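Local coordinates for AP endonuclease, family protein 2 (Mycobacterium smegmatis, PDB 5TNV), which binds magnesium in a xylose isomerase-like TIM barrel and may act as an endonuclease, at residues 26-34 and 289-300; 173-184 and 209-218. All blocks are in the same frame, centred on the assembly; numbering follows the deposited sequence.

Interaction 1 (26-34 and 289-300)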
loop_
_atom_site.group_PDB
_atom_site.type_symbol
_atom_site.label_atom_id
_atom_site.label_comp_id
_atom_site.label_asym_id
_atom_site.label_seq_id
_atom_site.Cartn_x
_atom_site.Cartn_y
_atom_site.Cartn_z
ATOM N N THR A 26 -23.538 5.416 12.966
ATOM C CA THR A 26 -24.312 4.218 13.278
ATOM C C THR A 26 -24.414 3.303 12.075
ATOM O O THR A 26 -25.036 2.242 12.189
ATOM C CB THR A 26 -25.716 4.556 13.792
ATOM O OG1 THR A 26 -26.365 5.383 12.797
ATOM C CG2 THR A 26 -25.590 5.253 15.135
ATOM N N TRP A 27 -23.906 3.677 10.897
ATOM C CA TRP A 27 -24.033 2.819 9.731
ATOM C C TRP A 27 -23.247 1.540 9.985
ATOM O O TRP A 27 -22.041 1.617 10.231
ATOM C CB TRP A 27 -23.496 3.550 8.490
ATOM C CG TRP A 27 -23.998 2.985 7.199
ATOM C CD1 TRP A 27 -24.000 1.685 6.796
ATOM C CD2 TRP A 27 -24.614 3.728 6.127
ATOM N NE1 TRP A 27 -24.575 1.561 5.568
ATOM C CE2 TRP A 27 -24.957 2.818 5.119
ATOM C CE3 TRP A 27 -24.917 5.094 5.937
ATOM C CZ2 TRP A 27 -25.561 3.221 3.947
ATOM C CZ3 TRP A 27 -25.519 5.491 4.771
ATOM C CH2 TRP A 27 -25.836 4.533 3.788
ATOM N N PRO A 28 -23.841 0.357 9.947
ATOM C CA PRO A 28 -23.060 -0.841 10.273
ATOM C C PRO A 28 -21.957 -1.121 9.251
ATOM O O PRO A 28 -22.242 -1.174 8.068
ATOM C CB PRO A 28 -24.118 -1.955 10.353
ATOM C CG PRO A 28 -25.372 -1.234 10.694
ATOM C CD PRO A 28 -25.266 -0.004 9.812
ATOM N N ILE A 29 -20.754 -1.321 9.786
ATOM C CA ILE A 29 -19.561 -1.627 8.973
ATOM C C ILE A 29 -18.952 -2.863 9.607
ATOM O O ILE A 29 -18.166 -2.760 10.575
ATOM C CB ILE A 29 -18.594 -0.457 8.859
ATOM C CG1 ILE A 29 -19.259 0.827 8.295
ATOM C CG2 ILE A 29 -17.411 -0.860 8.026
ATOM C CD1 ILE A 29 -18.452 2.085 8.648
ATOM N N ALA A 30 -19.314 -4.033 9.126
ATOM C CA ALA A 30 -18.982 -5.269 9.826
ATOM C C ALA A 30 -17.647 -5.857 9.447
ATOM O O ALA A 30 -17.251 -5.821 8.281
ATOM C CB ALA A 30 -20.032 -6.323 9.515
ATOM N N ALA A 31 -16.946 -6.426 10.424
ATOM C CA ALA A 31 -15.789 -7.273 10.152
ATOM C C ALA A 31 -16.239 -8.649 9.715
ATOM O O ALA A 31 -16.927 -9.364 10.488
ATOM C CB ALA A 31 -14.894 -7.408 11.363
ATOM N N ASN A 32 -15.869 -9.092 8.539
ATOM C CA ASN A 32 -16.139 -10.468 8.102
ATOM C C ASN A 32 -15.232 -11.413 8.854
ATOM O O ASN A 32 -14.035 -11.168 8.876
ATOM C CB ASN A 32 -15.891 -10.549 6.593
ATOM C CG ASN A 32 -16.305 -11.827 5.934
ATOM O OD1 ASN A 32 -15.685 -12.850 6.244
ATOM N ND2 ASN A 32 -17.282 -11.830 5.056
ATOM N N MET A 33 -15.769 -12.484 9.472
ATOM C CA MET A 33 -14.994 -13.395 10.314
ATOM C C MET A 33 -14.361 -14.573 9.563
ATOM O O MET A 33 -13.724 -15.405 10.201
ATOM C CB MET A 33 -15.894 -13.935 11.438
ATOM C CG MET A 33 -16.413 -12.829 12.357
ATOM S SD MET A 33 -15.142 -11.984 13.332
ATOM C CE MET A 33 -14.827 -13.226 14.592
ATOM N N LEU A 34 -14.478 -14.632 8.238
ATOM C CA LEU A 34 -14.019 -15.842 7.535
ATOM C C LEU A 34 -12.499 -16.015 7.737
ATOM O O LEU A 34 -12.042 -17.188 7.734
ATOM C CB LEU A 34 -14.451 -15.869 6.115
ATOM C CG LEU A 34 -13.840 -15.149 5.053
ATOM C CD1 LEU A 34 -12.565 -15.806 4.528
ATOM C CD2 LEU A 34 -14.780 -15.217 3.842
ATOM N N LEU A 289 -24.574 6.297 -2.354
ATOM C CA LEU A 289 -25.476 7.102 -1.571
ATOM C C LEU A 289 -26.422 7.869 -2.470
ATOM O O LEU A 289 -27.625 7.955 -2.186
ATOM C CB LEU A 289 -24.722 8.037 -0.641
ATOM C CG LEU A 289 -23.896 7.457 0.405
ATOM C CD1 LEU A 289 -23.165 8.509 1.195
ATOM C CD2 LEU A 289 -24.784 6.713 1.335
ATOM N N GLU A 290 -25.893 8.470 -3.530
ATOM C CA GLU A 290 -26.699 9.262 -4.487
ATOM C C GLU A 290 -27.778 8.399 -5.105
ATOM O O GLU A 290 -28.887 8.890 -5.342
ATOM C CB GLU A 290 -25.786 9.816 -5.573
ATOM C CG GLU A 290 -26.466 10.486 -6.715
ATOM C CD GLU A 290 -25.530 10.782 -7.894
ATOM O OE1 GLU A 290 -24.280 10.661 -7.766
ATOM O OE2 GLU A 290 -26.108 11.123 -8.942
ATOM N N LEU A 291 -27.451 7.125 -5.360
ATOM C CA LEU A 291 -28.361 6.154 -5.960
ATOM C C LEU A 291 -29.305 5.530 -4.944
ATOM O O LEU A 291 -30.084 4.653 -5.348
ATOM C CB LEU A 291 -27.579 5.102 -6.728
ATOM C CG LEU A 291 -26.803 5.581 -7.932
ATOM C CD1 LEU A 291 -25.885 4.501 -8.487
ATOM C CD2 LEU A 291 -27.766 6.071 -8.990
ATOM N N GLY A 292 -29.296 5.959 -3.670
ATOM C CA GLY A 292 -30.233 5.497 -2.670
ATOM C C GLY A 292 -29.777 4.272 -1.893
ATOM O O GLY A 292 -30.603 3.684 -1.205
ATOM N N TYR A 293 -28.505 3.919 -1.934
ATOM C CA TYR A 293 -28.014 2.773 -1.206
ATOM C C TYR A 293 -28.166 3.010 0.279
ATOM O O TYR A 293 -27.759 4.057 0.789
ATOM C CB TYR A 293 -26.524 2.521 -1.586
ATOM C CG TYR A 293 -26.004 1.312 -0.825
ATOM C CD1 TYR A 293 -26.349 0.029 -1.189
ATOM C CD2 TYR A 293 -25.189 1.442 0.315
ATOM C CE1 TYR A 293 -25.889 -1.083 -0.514
ATOM C CE2 TYR A 293 -24.750 0.337 1.050
ATOM C CZ TYR A 293 -25.112 -0.925 0.629
ATOM O OH TYR A 293 -24.771 -2.051 1.285
ATOM N N THR A 294 -28.701 2.031 0.992
ATOM C CA THR A 294 -28.870 2.116 2.450
ATOM C C THR A 294 -28.473 0.882 3.217
ATOM O O THR A 294 -28.602 0.872 4.438
ATOM C CB THR A 294 -30.363 2.412 2.801
ATOM O OG1 THR A 294 -31.184 1.332 2.311
ATOM C CG2 THR A 294 -30.848 3.705 2.191
ATOM N N GLY A 295 -27.957 -0.156 2.563
ATOM C CA GLY A 295 -27.643 -1.389 3.258
ATOM C C GLY A 295 -26.379 -1.350 4.062
ATOM O O GLY A 295 -25.533 -0.467 3.885
ATOM N N PRO A 296 -26.171 -2.318 4.944
ATOM C CA PRO A 296 -24.955 -2.361 5.748
ATOM C C PRO A 296 -23.738 -2.677 4.844
ATOM O O PRO A 296 -23.863 -3.217 3.758
ATOM C CB PRO A 296 -25.226 -3.461 6.772
ATOM C CG PRO A 296 -26.259 -4.298 6.188
ATOM C CD PRO A 296 -27.072 -3.471 5.237
ATOM N N PHE A 297 -22.555 -2.339 5.380
ATOM C CA PHE A 297 -21.288 -2.717 4.773
ATOM C C PHE A 297 -20.693 -3.929 5.442
ATOM O O PHE A 297 -20.920 -4.158 6.655
ATOM C CB PHE A 297 -20.265 -1.560 4.875
ATOM C CG PHE A 297 -20.614 -0.328 4.081
ATOM C CD1 PHE A 297 -20.201 -0.178 2.778
ATOM C CD2 PHE A 297 -21.329 0.705 4.656
ATOM C CE1 PHE A 297 -20.461 0.959 2.037
ATOM C CE2 PHE A 297 -21.645 1.856 3.958
ATOM C CZ PHE A 297 -21.209 1.980 2.650
ATOM N N CYS A 298 -19.870 -4.653 4.728
ATOM C CA CYS A 298 -19.099 -5.741 5.296
ATOM C C CYS A 298 -17.676 -5.688 4.707
ATOM O O CYS A 298 -17.498 -5.769 3.485
ATOM C CB CYS A 298 -19.760 -7.085 4.980
ATOM S SG CYS A 298 -18.894 -8.487 5.665
ATOM N N CYS A 299 -16.718 -5.481 5.600
ATOM C CA CYS A 299 -15.313 -5.454 5.221
ATOM C C CYS A 299 -14.804 -6.914 5.183
ATOM O O CYS A 299 -14.744 -7.576 6.222
ATOM C CB CYS A 299 -14.495 -4.629 6.205
ATOM S SG CYS A 299 -14.937 -2.908 6.242
ATOM N N GLU A 300 -14.433 -7.356 4.005
ATOM C CA GLU A 300 -13.814 -8.612 3.630
ATOM C C GLU A 300 -12.415 -8.309 3.091
ATOM O O GLU A 300 -12.286 -7.300 2.450
ATOM C CB GLU A 300 -14.590 -9.422 2.552
ATOM C CG GLU A 300 -14.480 -10.944 2.681
ATOM C CD GLU A 300 -13.598 -11.607 1.645
ATOM O OE1 GLU A 300 -13.644 -11.319 0.408
ATOM O OE2 GLU A 300 -12.869 -12.569 2.111
#
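Strands 29-32 and 297-299 pair in parallel, joining the first and last parallel strands of the barrel in a buried contact. Their axes come within 4.5 Å. Ile29 pairs with Phe297, Ala30 with Cys298 and Ala31 with Cys299. Four backbone bonds run up the ladder: Phe297 N to Pro28 O, Ala30 N to Phe297 O, Cys299 N to Ala30 O, and Asn32 N to Cys299 O. The bond from Ala30 N to Phe297 O, at 2.9 Å, is almost straight at its hydrogen (177°). This pairing closes the TIM barrel between its two ends in sequence. Strand 68-70 continues the sheet beyond 29-32, and strand 251-261 beyond 297-299. Ile29 and Cys299 point to helix 306-325, and Ile29 CG2 meets Cys299 SG at 3.7 Å.

Before the ladder, Trp27 reaches across to the loop that precedes strand 297-299. Its CG lies opposite the backbone N (chi1 -160°), which carries the indole over to residues 289-297. NE1 donates to Gly295 O at 2.8 Å. The oxygen lies in the indole plane, but NE1 sits above the carbonyl plane and not on a lone pair. Phe297 CE2 rests over one indole face, near its rim. The Phe297 ring and the five-membered ring of Trp27 are inclined at 47°. At the far end of the indole, CH2 touches Leu289 CD2 at 3.4 Å.

At the other end, Asn32 and Glu300 run side by side in the Glu300 conformer given here, one of two deposited. Asn32 OD1 turns back to accept from Leu34 N at 2.9 Å, an Asx turn that holds OD1. In the same conformer, Glu300 OE1 is bound by Lys254 in a salt bridge.

Interaction 2 (173-184 and 209-218)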
loop_
_atom_site.group_PDB
_atom_site.type_symbol
_atom_site.label_atom_id
_atom_site.label_comp_id
_atom_site.label_asym_id
_atom_site.label_seq_id
_atom_site.Cartn_x
_atom_site.Cartn_y
_atom_site.Cartn_z
ATOM N N ILE A 173 -33.040 -19.551 -9.179
ATOM C CA ILE A 173 -34.020 -18.460 -9.058
ATOM C C ILE A 173 -35.135 -18.867 -8.106
ATOM O O ILE A 173 -35.581 -18.100 -7.232
ATOM C CB ILE A 173 -34.538 -18.014 -10.446
ATOM C CG1 ILE A 173 -33.381 -17.298 -11.230
ATOM C CG2 ILE A 173 -35.761 -17.181 -10.302
ATOM C CD1 ILE A 173 -33.722 -17.064 -12.693
ATOM N N GLU A 174 -35.632 -20.106 -8.258
ATOM C CA GLU A 174 -36.716 -20.625 -7.405
ATOM C C GLU A 174 -36.291 -20.597 -5.959
ATOM O O GLU A 174 -37.065 -20.165 -5.093
ATOM C CB GLU A 174 -37.079 -22.064 -7.825
ATOM C CG GLU A 174 -38.127 -22.839 -7.064
ATOM C CD GLU A 174 -38.220 -24.284 -7.572
ATOM O OE1 GLU A 174 -38.158 -24.554 -8.792
ATOM O OE2 GLU A 174 -38.349 -25.215 -6.750
ATOM N N ARG A 175 -35.078 -21.074 -5.690
ATOM C CA ARG A 175 -34.607 -21.143 -4.290
ATOM C C ARG A 175 -34.305 -19.766 -3.709
ATOM O O ARG A 175 -34.562 -19.496 -2.537
ATOM C CB ARG A 175 -33.447 -22.108 -4.175
ATOM C CG ARG A 175 -33.924 -23.548 -4.367
ATOM C CD ARG A 175 -32.777 -24.549 -4.270
ATOM N NE ARG A 175 -33.309 -25.897 -4.356
ATOM C CZ ARG A 175 -32.602 -27.016 -4.419
ATOM N NH1 ARG A 175 -31.284 -27.010 -4.364
ATOM N NH2 ARG A 175 -33.172 -28.225 -4.532
ATOM N N VAL A 176 -33.791 -18.848 -4.518
ATOM C CA VAL A 176 -33.632 -17.448 -4.104
ATOM C C VAL A 176 -34.966 -16.858 -3.707
ATOM O O VAL A 176 -35.057 -16.193 -2.678
ATOM C CB VAL A 176 -32.922 -16.628 -5.219
ATOM C CG1 VAL A 176 -33.081 -15.157 -4.936
ATOM C CG2 VAL A 176 -31.435 -17.029 -5.254
ATOM N N ARG A 177 -35.995 -17.055 -4.542
ATOM C CA ARG A 177 -37.299 -16.519 -4.195
ATOM C C ARG A 177 -37.857 -17.080 -2.910
ATOM O O ARG A 177 -38.463 -16.392 -2.102
ATOM C CB ARG A 177 -38.302 -16.744 -5.329
ATOM C CG ARG A 177 -38.037 -15.941 -6.599
ATOM C CD ARG A 177 -38.901 -16.483 -7.748
ATOM N NE ARG A 177 -38.827 -15.720 -8.932
ATOM C CZ ARG A 177 -39.325 -16.078 -10.094
ATOM N NH1 ARG A 177 -39.918 -17.243 -10.243
ATOM N NH2 ARG A 177 -39.160 -15.209 -11.093
ATOM N N GLU A 178 -37.663 -18.374 -2.715
ATOM C CA GLU A 178 -38.106 -19.035 -1.484
ATOM C C GLU A 178 -37.446 -18.402 -0.271
ATOM O O GLU A 178 -38.075 -18.110 0.766
ATOM C CB GLU A 178 -37.771 -20.531 -1.566
ATOM C CG GLU A 178 -38.147 -21.385 -0.421
ATOM C CD GLU A 178 -37.655 -22.830 -0.576
ATOM O OE1 GLU A 178 -37.621 -23.351 -1.747
ATOM O OE2 GLU A 178 -37.329 -23.245 0.558
ATOM N N LEU A 179 -36.120 -18.174 -0.351
ATOM C CA LEU A 179 -35.430 -17.474 0.724
ATOM C C LEU A 179 -35.903 -16.055 0.889
ATOM O O LEU A 179 -36.091 -15.579 2.022
ATOM C CB LEU A 179 -33.900 -17.542 0.510
ATOM C CG LEU A 179 -33.291 -18.947 0.641
ATOM C CD1 LEU A 179 -31.817 -18.896 0.175
ATOM C CD2 LEU A 179 -33.390 -19.473 2.057
ATOM N N GLY A 180 -36.121 -15.359 -0.225
ATOM C CA GLY A 180 -36.633 -14.006 -0.131
ATOM C C GLY A 180 -37.995 -13.910 0.560
ATOM O O GLY A 180 -38.234 -12.962 1.332
ATOM N N ASP A 181 -38.908 -14.855 0.295
ATOM C CA ASP A 181 -40.188 -14.854 1.006
ATOM C C ASP A 181 -39.986 -14.911 2.510
ATOM O O ASP A 181 -40.644 -14.191 3.288
ATOM C CB ASP A 181 -41.086 -15.988 0.545
ATOM C CG ASP A 181 -41.603 -15.937 -0.853
ATOM O OD1 ASP A 181 -41.621 -14.848 -1.440
ATOM O OD2 ASP A 181 -42.019 -16.998 -1.343
ATOM N N HIS A 182 -39.082 -15.782 2.946
ATOM C CA HIS A 182 -38.795 -15.973 4.385
ATOM C C HIS A 182 -38.158 -14.717 4.969
ATOM O O HIS A 182 -38.533 -14.267 6.052
ATOM C CB HIS A 182 -38.017 -17.258 4.578
ATOM C CG HIS A 182 -37.835 -17.696 5.989
ATOM N ND1 HIS A 182 -37.066 -18.800 6.265
ATOM C CD2 HIS A 182 -38.312 -17.227 7.165
ATOM C CE1 HIS A 182 -37.095 -18.957 7.599
ATOM N NE2 HIS A 182 -37.829 -18.036 8.149
ATOM N N ALA A 183 -37.184 -14.188 4.230
ATOM C CA ALA A 183 -36.553 -12.921 4.675
ATOM C C ALA A 183 -37.583 -11.829 4.877
ATOM O O ALA A 183 -37.598 -11.133 5.893
ATOM C CB ALA A 183 -35.457 -12.528 3.661
ATOM N N ARG A 184 -38.450 -11.637 3.855
ATOM C CA ARG A 184 -39.469 -10.598 3.944
ATOM C C ARG A 184 -40.341 -10.737 5.187
ATOM O O ARG A 184 -40.582 -9.800 5.933
ATOM C CB ARG A 184 -40.334 -10.595 2.696
ATOM C CG ARG A 184 -41.254 -9.399 2.591
ATOM C CD ARG A 184 -42.416 -9.512 1.678
ATOM N NE ARG A 184 -42.187 -9.582 0.293
ATOM C CZ ARG A 184 -42.462 -10.610 -0.525
ATOM N NH1 ARG A 184 -42.183 -10.405 -1.794
ATOM N NH2 ARG A 184 -42.954 -11.791 -0.173
ATOM N N PHE A 209 -30.256 -11.232 -13.605
ATOM C CA PHE A 209 -30.649 -12.234 -12.604
ATOM C C PHE A 209 -31.573 -11.598 -11.571
ATOM O O PHE A 209 -32.635 -12.163 -11.236
ATOM C CB PHE A 209 -29.435 -12.856 -11.969
ATOM C CG PHE A 209 -29.707 -14.085 -11.117
ATOM C CD1 PHE A 209 -30.033 -14.022 -9.772
ATOM C CD2 PHE A 209 -29.605 -15.351 -11.698
ATOM C CE1 PHE A 209 -30.267 -15.171 -9.047
ATOM C CE2 PHE A 209 -29.826 -16.514 -10.965
ATOM C CZ PHE A 209 -30.163 -16.405 -9.643
ATOM N N ILE A 210 -31.218 -10.426 -11.044
ATOM C CA ILE A 210 -32.050 -9.814 -10.014
ATOM C C ILE A 210 -33.404 -9.407 -10.608
ATOM O O ILE A 210 -34.447 -9.518 -9.968
ATOM C CB ILE A 210 -31.328 -8.666 -9.280
ATOM C CG1 ILE A 210 -32.036 -8.331 -7.970
ATOM C CG2 ILE A 210 -31.172 -7.447 -10.135
ATOM C CD1 ILE A 210 -31.944 -9.423 -6.931
ATOM N N LYS A 211 -33.419 -8.998 -11.875
ATOM C CA LYS A 211 -34.695 -8.698 -12.530
ATOM C C LYS A 211 -35.539 -9.952 -12.700
ATOM O O LYS A 211 -36.750 -9.952 -12.459
ATOM C CB LYS A 211 -34.404 -8.057 -13.924
ATOM C CG LYS A 211 -33.934 -6.579 -13.775
ATOM C CD LYS A 211 -33.883 -5.829 -15.084
ATOM C CE LYS A 211 -33.380 -4.409 -14.876
ATOM N NZ LYS A 211 -34.423 -3.362 -14.632
ATOM N N ASP A 212 -34.929 -11.060 -13.080
ATOM C CA ASP A 212 -35.655 -12.315 -13.217
ATOM C C ASP A 212 -36.183 -12.807 -11.871
ATOM O O ASP A 212 -37.302 -13.344 -11.822
ATOM C CB ASP A 212 -34.788 -13.401 -13.864
ATOM C CG ASP A 212 -34.592 -13.200 -15.332
ATOM O OD1 ASP A 212 -35.381 -12.507 -16.012
ATOM O OD2 ASP A 212 -33.654 -13.824 -15.891
ATOM N N VAL A 213 -35.420 -12.667 -10.803
ATOM C CA VAL A 213 -35.879 -13.057 -9.475
ATOM C C VAL A 213 -37.133 -12.264 -9.111
ATOM O O VAL A 213 -38.058 -12.835 -8.557
ATOM C CB VAL A 213 -34.761 -12.828 -8.464
ATOM C CG1 VAL A 213 -35.266 -12.844 -7.027
ATOM C CG2 VAL A 213 -33.641 -13.845 -8.652
ATOM N N ASP A 214 -37.186 -10.957 -9.377
ATOM C CA ASP A 214 -38.387 -10.126 -9.235
ATOM C C ASP A 214 -38.954 -10.223 -7.823
ATOM O O ASP A 214 -40.133 -10.573 -7.607
ATOM C CB ASP A 214 -39.452 -10.525 -10.263
ATOM C CG ASP A 214 -40.555 -9.500 -10.344
ATOM O OD1 ASP A 214 -40.318 -8.323 -9.998
ATOM O OD2 ASP A 214 -41.682 -9.857 -10.752
ATOM N N HIS A 215 -38.138 -9.948 -6.844
ATOM C CA HIS A 215 -38.547 -10.104 -5.430
ATOM C C HIS A 215 -38.085 -8.895 -4.646
ATOM O O HIS A 215 -36.868 -8.594 -4.606
ATOM C CB HIS A 215 -37.950 -11.420 -4.888
ATOM C CG HIS A 215 -38.626 -11.827 -3.614
ATOM N ND1 HIS A 215 -38.563 -11.088 -2.439
ATOM C CD2 HIS A 215 -39.410 -12.915 -3.361
ATOM C CE1 HIS A 215 -39.297 -11.782 -1.559
ATOM N NE2 HIS A 215 -39.812 -12.862 -2.084
ATOM N N ASP A 216 -39.015 -8.232 -3.957
ATOM C CA ASP A 216 -38.694 -7.006 -3.247
ATOM C C ASP A 216 -37.945 -7.200 -1.931
ATOM O O ASP A 216 -37.603 -6.185 -1.294
ATOM C CB ASP A 216 -39.932 -6.153 -3.011
ATOM C CG ASP A 216 -40.959 -6.707 -2.083
ATOM O OD1 ASP A 216 -40.769 -7.765 -1.464
ATOM O OD2 ASP A 216 -42.024 -6.042 -2.002
ATOM N N ALA A 217 -37.649 -8.409 -1.549
ATOM C CA ALA A 217 -36.759 -8.657 -0.392
ATOM C C ALA A 217 -35.468 -9.331 -0.810
ATOM O O ALA A 217 -34.775 -9.873 0.060
ATOM C CB ALA A 217 -37.476 -9.422 0.708
ATOM N N VAL A 218 -35.117 -9.258 -2.087
ATOM C CA VAL A 218 -33.826 -9.758 -2.573
ATOM C C VAL A 218 -33.112 -8.619 -3.286
ATOM O O VAL A 218 -33.747 -7.809 -3.985
ATOM C CB VAL A 218 -34.010 -10.960 -3.510
ATOM C CG1 VAL A 218 -32.635 -11.510 -3.911
ATOM C CG2 VAL A 218 -34.845 -12.070 -2.848
#
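Helix 169-185 packs on the end of helix 203-213 and on the loop leading into strand 218-221. The two are neighbouring helices of the TIM barrel's outer layer, the second with the loop that leads back into the sheet. The short helical segments cross at -64°. Val176 carries the apolar part. Its CG1 meets both Val213 CG1 and Val218 CG1, each at 3.8 Å, and Val176 also touches Leu192 of strand 189-193. Ile173 CG1 lies against the CE2 and CZ corner of Phe209.

Arg177 binds the C-terminal end of helix 203-213. Its extended chain brings NE to Val213 O at 3.0 Å and NH2 to Asp212 O at 2.7 Å, both oxygens at the guanidinium edge. Two carbonyls at a helix end are thus met by one positive group. Ile173 CG2 sits over the centre of a guanidinium face.

His215 lies between Gly180 and Arg184. Gly180 CA lies over one ring face in a CH-pi contact, 4.0 Å from the ring centroid. Arg184 NH1 lies over the opposite face, near the rim, with guanidinium and ring planes 14° apart. Both ring nitrogens are engaged at the ring edge: NE2 donates to Asp181 OD1 at 2.8 Å, and ND1 accepts from Ala217 N. These two bonds fix the rotation of the ring. Arg184 bends at its third torsion (chi3 -68°), which helps turn its guanidinium toward Asp216. There NE and NH1 both grip Asp216 OD1 side-on in a salt bridge. NE, at 2.9 Å, uses the syn lone pair of OD1, while NH1, at 3.0 Å, comes from above the carboxylate plane.

Interaction 1 and interaction 2 belong to different parts of one barrel. Their centres are about 21 Å apart and their nearest atoms about 11 Å, so they do not touch. Both segments of interaction 2 fall in sequence between the two segments of interaction 1. Interaction 1 is the closer to the magnesium site formed by Glu193, Asp223 and His252. In one of its two conformers, the side chain of Glu300 comes to about 4 Å from the bound magnesium. The side chain of Cys298 is about 4 Å from that of His252. Interaction 2 lies farther out: the Val176 side chain is about 11 Å from that of Glu193. It packs outside strand 189-193, whose last residue is Glu193.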